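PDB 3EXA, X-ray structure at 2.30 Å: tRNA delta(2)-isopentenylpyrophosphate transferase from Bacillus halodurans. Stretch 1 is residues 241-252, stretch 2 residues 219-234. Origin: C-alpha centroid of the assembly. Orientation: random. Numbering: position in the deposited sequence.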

# COMPACT_ATOMS: atom_id res chain seq x y z
N ILE A 241 -10.61 9.38 -27.16
CA ILE A 241 -10.25 9.37 -28.56
C ILE A 241 -11.40 9.78 -29.50
O ILE A 241 -11.71 9.09 -30.47
CB ILE A 241 -9.74 7.96 -28.95
CG1 ILE A 241 -9.21 7.95 -30.37
CG2 ILE A 241 -10.85 6.93 -28.77
CD1 ILE A 241 -8.54 6.65 -30.75
N GLY A 242 -12.00 10.92 -29.18
CA GLY A 242 -13.11 11.50 -29.93
C GLY A 242 -13.45 12.90 -29.44
O GLY A 242 -14.32 13.56 -30.01
N TYR A 243 -12.80 13.36 -28.37
CA TYR A 243 -13.01 14.72 -27.84
C TYR A 243 -11.66 15.44 -27.79
O TYR A 243 -11.59 16.66 -27.84
CB TYR A 243 -13.62 14.71 -26.42
CG TYR A 243 -15.08 14.30 -26.35
CD1 TYR A 243 -15.42 12.95 -26.31
CD2 TYR A 243 -16.10 15.24 -26.41
CE1 TYR A 243 -16.75 12.54 -26.36
CE2 TYR A 243 -17.45 14.85 -26.46
CZ TYR A 243 -17.76 13.49 -26.44
OH TYR A 243 -19.06 13.06 -26.55
N LYS A 244 -10.58 14.66 -27.68
CA LYS A 244 -9.25 15.25 -27.62
C LYS A 244 -8.88 15.93 -28.95
O LYS A 244 -8.28 16.99 -28.94
CB LYS A 244 -8.20 14.20 -27.23
CG LYS A 244 -7.84 13.19 -28.29
CD LYS A 244 -6.76 12.22 -27.83
CE LYS A 244 -6.64 11.08 -28.85
NZ LYS A 244 -5.59 10.06 -28.55
N GLU A 245 -9.27 15.34 -30.07
CA GLU A 245 -8.94 15.95 -31.35
C GLU A 245 -9.58 17.33 -31.46
O GLU A 245 -8.95 18.29 -31.92
CB GLU A 245 -9.42 15.08 -32.50
CG GLU A 245 -8.75 13.71 -32.55
CD GLU A 245 -9.38 12.69 -31.62
OE1 GLU A 245 -10.52 12.91 -31.15
OE2 GLU A 245 -8.73 11.65 -31.39
N MSE A 246 -10.83 17.44 -31.04
CA MSE A 246 -11.50 18.73 -31.10
C MSE A 246 -10.80 19.71 -30.15
O MSE A 246 -10.67 20.90 -30.46
CB MSE A 246 -12.98 18.58 -30.74
CG MSE A 246 -13.78 17.78 -31.76
SE MSE A 246 -13.65 18.50 -33.59
CE MSE A 246 -12.56 17.08 -34.38
N TYR A 247 -10.34 19.23 -29.00
CA TYR A 247 -9.67 20.12 -28.07
C TYR A 247 -8.39 20.73 -28.67
O TYR A 247 -8.09 21.91 -28.44
CB TYR A 247 -9.35 19.40 -26.76
CG TYR A 247 -10.43 19.53 -25.71
CD1 TYR A 247 -10.10 19.84 -24.39
CD2 TYR A 247 -11.78 19.35 -26.02
CE1 TYR A 247 -11.07 19.97 -23.40
CE2 TYR A 247 -12.77 19.48 -25.02
CZ TYR A 247 -12.39 19.79 -23.71
OH TYR A 247 -13.32 19.93 -22.71
N ASP A 248 -7.64 19.96 -29.45
CA ASP A 248 -6.45 20.54 -30.08
C ASP A 248 -6.91 21.64 -31.03
O ASP A 248 -6.28 22.69 -31.12
CB ASP A 248 -5.67 19.48 -30.87
CG ASP A 248 -4.85 18.59 -29.98
OD1 ASP A 248 -3.98 19.09 -29.24
OD2 ASP A 248 -5.08 17.36 -30.01
N TYR A 249 -8.01 21.40 -31.74
CA TYR A 249 -8.54 22.40 -32.66
C TYR A 249 -8.94 23.66 -31.88
O TYR A 249 -8.56 24.77 -32.24
CB TYR A 249 -9.78 21.86 -33.41
CG TYR A 249 -10.64 22.97 -34.00
CD1 TYR A 249 -10.16 23.76 -35.04
CD2 TYR A 249 -11.91 23.24 -33.49
CE1 TYR A 249 -10.92 24.81 -35.56
CE2 TYR A 249 -12.68 24.29 -34.00
CZ TYR A 249 -12.18 25.07 -35.04
OH TYR A 249 -12.90 26.11 -35.55
N LEU A 250 -9.71 23.46 -30.82
CA LEU A 250 -10.18 24.57 -29.98
C LEU A 250 -9.01 25.34 -29.36
O LEU A 250 -9.11 26.55 -29.14
CB LEU A 250 -11.09 24.02 -28.87
CG LEU A 250 -12.62 24.12 -29.00
CD1 LEU A 250 -13.06 24.27 -30.44
CD2 LEU A 250 -13.23 22.88 -28.35
N ASP A 251 -7.90 24.64 -29.10
CA ASP A 251 -6.70 25.25 -28.54
C ASP A 251 -5.98 25.99 -29.66
O ASP A 251 -5.09 26.80 -29.40
CB ASP A 251 -5.74 24.18 -28.00
CG ASP A 251 -6.11 23.70 -26.61
OD1 ASP A 251 -5.48 22.72 -26.15
OD2 ASP A 251 -7.01 24.30 -25.98
N GLY A 252 -6.35 25.70 -30.90
CA GLY A 252 -5.74 26.35 -32.04
C GLY A 252 -4.41 25.75 -32.44
O GLY A 252 -3.59 26.42 -33.07
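Stretch 2 (219-234) GLIDEAKKLYDRGIRD

Stretch 2 holds a helix, 220-229; after Gly-231 the chain is extended at Ile-232 and Arg-233. The helix lies across helix 244-251 of stretch 1. The N-to-C directions differ by 71°, and the axes come within 9.7 Å. Gly-219 and Tyr-243 occupy the N-cap positions; Gly-231 and Gly-252 end their helices in Schellman motifs with positive phi.

Ala-224 offers a small side chain, and Met-246 packs on it: the CB atoms of Ala-224 and Met-246 are 3.7 Å apart. The selenomethionine Met-246 points into stretch 2. Met-246 CG lies 4.2 Å from Leu-220 CD2, and Met-246 SE lies 4.1 Å from Ile-221 CG1.

The CB of Tyr-243 points sideways, but the end of its side chain comes nearer to stretch 2. Tyr-243 CE2 is 3.9 Å from Leu-227 CD1, and Tyr-243 OH donates to Glu-223 OE1 at 2.7 Å.

The Tyr-247 ring fills the hollow between the last turn of helix 220-229 and the loop at Ile-232 and Arg-233. Tyr-247 OH donates to Ile-232 O at 2.7 Å. The edge of Tyr-228 meets the face of Tyr-247, with planes at 83°.

Leu-250 covers a face of the Tyr-228 ring; Leu-250 CD2 is 3.7 Å from Tyr-228 CG. Asp-251 closes this end. Asp-251 OD2 accepts a very short 2.4 Å hydrogen bond from Tyr-228 OH, and Asp-251 OD1 forms a salt bridge with Arg-233 NH1 at 2.6 Å.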

# COMPACT_ATOMS: atom_id res chain seq x y z
N GLY A 219 -23.23 17.57 -34.66
CA GLY A 219 -22.80 18.61 -33.74
C GLY A 219 -21.63 18.29 -32.83
O GLY A 219 -21.49 18.92 -31.78
N LEU A 220 -20.77 17.35 -33.20
CA LEU A 220 -19.62 17.01 -32.37
C LEU A 220 -18.92 18.27 -31.87
O LEU A 220 -18.75 18.44 -30.66
CB LEU A 220 -18.62 16.16 -33.16
CG LEU A 220 -17.40 15.75 -32.34
CD1 LEU A 220 -17.86 14.96 -31.11
CD2 LEU A 220 -16.47 14.91 -33.20
N ILE A 221 -18.53 19.13 -32.80
CA ILE A 221 -17.84 20.39 -32.48
C ILE A 221 -18.56 21.20 -31.40
O ILE A 221 -17.93 21.68 -30.47
CB ILE A 221 -17.69 21.28 -33.74
CG1 ILE A 221 -16.95 20.52 -34.83
CG2 ILE A 221 -16.92 22.54 -33.38
CD1 ILE A 221 -16.86 21.25 -36.14
N ASP A 222 -19.87 21.35 -31.54
CA ASP A 222 -20.64 22.10 -30.56
C ASP A 222 -20.57 21.40 -29.21
O ASP A 222 -20.40 22.05 -28.18
CB ASP A 222 -22.11 22.20 -30.98
CG ASP A 222 -22.31 23.16 -32.11
OD1 ASP A 222 -21.98 24.36 -31.92
OD2 ASP A 222 -22.80 22.71 -33.18
N GLU A 223 -20.70 20.07 -29.25
CA GLU A 223 -20.66 19.25 -28.05
C GLU A 223 -19.33 19.43 -27.32
O GLU A 223 -19.30 19.48 -26.09
CB GLU A 223 -20.88 17.77 -28.40
CG GLU A 223 -20.97 16.86 -27.18
CD GLU A 223 -21.16 15.40 -27.54
OE1 GLU A 223 -20.27 14.81 -28.19
OE2 GLU A 223 -22.21 14.83 -27.17
N ALA A 224 -18.24 19.51 -28.08
CA ALA A 224 -16.91 19.70 -27.49
C ALA A 224 -16.83 21.10 -26.91
O ALA A 224 -16.40 21.29 -25.77
CB ALA A 224 -15.82 19.50 -28.56
N LYS A 225 -17.25 22.10 -27.69
CA LYS A 225 -17.21 23.49 -27.22
C LYS A 225 -17.93 23.69 -25.90
O LYS A 225 -17.52 24.52 -25.09
CB LYS A 225 -17.80 24.44 -28.27
CG LYS A 225 -16.95 24.60 -29.52
CD LYS A 225 -17.60 25.53 -30.53
CE LYS A 225 -17.75 26.94 -30.00
NZ LYS A 225 -18.56 27.75 -30.95
N LYS A 226 -19.02 22.96 -25.68
CA LYS A 226 -19.74 23.12 -24.42
C LYS A 226 -18.90 22.60 -23.25
O LYS A 226 -18.81 23.26 -22.22
CB LYS A 226 -21.09 22.40 -24.49
CG LYS A 226 -22.05 22.98 -25.52
CD LYS A 226 -23.38 22.22 -25.52
CE LYS A 226 -24.36 22.80 -26.53
NZ LYS A 226 -25.64 22.03 -26.59
N LEU A 227 -18.28 21.44 -23.41
CA LEU A 227 -17.44 20.89 -22.35
C LEU A 227 -16.21 21.77 -22.15
O LEU A 227 -15.72 21.94 -21.03
CB LEU A 227 -16.98 19.48 -22.71
CG LEU A 227 -18.10 18.45 -22.80
CD1 LEU A 227 -17.53 17.15 -23.33
CD2 LEU A 227 -18.73 18.24 -21.42
N TYR A 228 -15.72 22.32 -23.25
CA TYR A 228 -14.54 23.17 -23.25
C TYR A 228 -14.87 24.48 -22.54
O TYR A 228 -14.13 24.95 -21.67
CB TYR A 228 -14.15 23.47 -24.70
CG TYR A 228 -12.77 24.05 -24.88
CD1 TYR A 228 -11.65 23.22 -24.96
CD2 TYR A 228 -12.60 25.43 -25.04
CE1 TYR A 228 -10.38 23.75 -25.20
CE2 TYR A 228 -11.34 25.97 -25.27
CZ TYR A 228 -10.23 25.13 -25.36
OH TYR A 228 -8.99 25.66 -25.60
N ASP A 229 -16.01 25.05 -22.92
CA ASP A 229 -16.45 26.31 -22.34
C ASP A 229 -16.75 26.21 -20.85
O ASP A 229 -16.58 27.18 -20.13
CB ASP A 229 -17.70 26.80 -23.07
CG ASP A 229 -17.62 28.27 -23.43
OD1 ASP A 229 -18.63 28.81 -23.92
OD2 ASP A 229 -16.55 28.88 -23.21
N ARG A 230 -17.21 25.05 -20.39
CA ARG A 230 -17.50 24.95 -18.97
C ARG A 230 -16.22 24.75 -18.18
O ARG A 230 -16.24 24.68 -16.95
CB ARG A 230 -18.50 23.84 -18.67
CG ARG A 230 -18.10 22.46 -19.13
CD ARG A 230 -19.04 21.39 -18.58
NE ARG A 230 -18.92 21.23 -17.13
CZ ARG A 230 -19.51 20.25 -16.45
NH1 ARG A 230 -20.26 19.36 -17.08
NH2 ARG A 230 -19.35 20.16 -15.13
N GLY A 231 -15.10 24.65 -18.89
CA GLY A 231 -13.82 24.48 -18.22
C GLY A 231 -13.32 23.07 -17.97
O GLY A 231 -12.42 22.88 -17.16
N ILE A 232 -13.88 22.07 -18.66
CA ILE A 232 -13.45 20.68 -18.49
C ILE A 232 -12.12 20.45 -19.22
O ILE A 232 -12.01 20.69 -20.43
CB ILE A 232 -14.50 19.68 -19.06
CG1 ILE A 232 -15.84 19.79 -18.30
CG2 ILE A 232 -13.99 18.27 -18.95
CD1 ILE A 232 -15.74 19.50 -16.81
N ARG A 233 -11.09 19.98 -18.52
CA ARG A 233 -9.81 19.75 -19.17
C ARG A 233 -8.98 18.73 -18.42
O ARG A 233 -9.07 18.62 -17.20
CB ARG A 233 -9.03 21.07 -19.30
CG ARG A 233 -7.70 20.97 -20.07
CD ARG A 233 -6.97 22.32 -20.08
NE ARG A 233 -6.74 22.81 -21.43
CZ ARG A 233 -5.96 22.20 -22.32
NH1 ARG A 233 -5.81 22.69 -23.53
NH2 ARG A 233 -5.30 21.10 -21.97
N ASP A 234 -8.18 17.97 -19.17
CA ASP A 234 -7.30 16.97 -18.57
C ASP A 234 -8.06 15.93 -17.72
O ASP A 234 -7.54 15.41 -16.72
CB ASP A 234 -6.25 17.69 -17.74
CG ASP A 234 -5.41 18.61 -18.59
OD1 ASP A 234 -4.95 19.67 -18.11
OD2 ASP A 234 -5.21 18.25 -19.77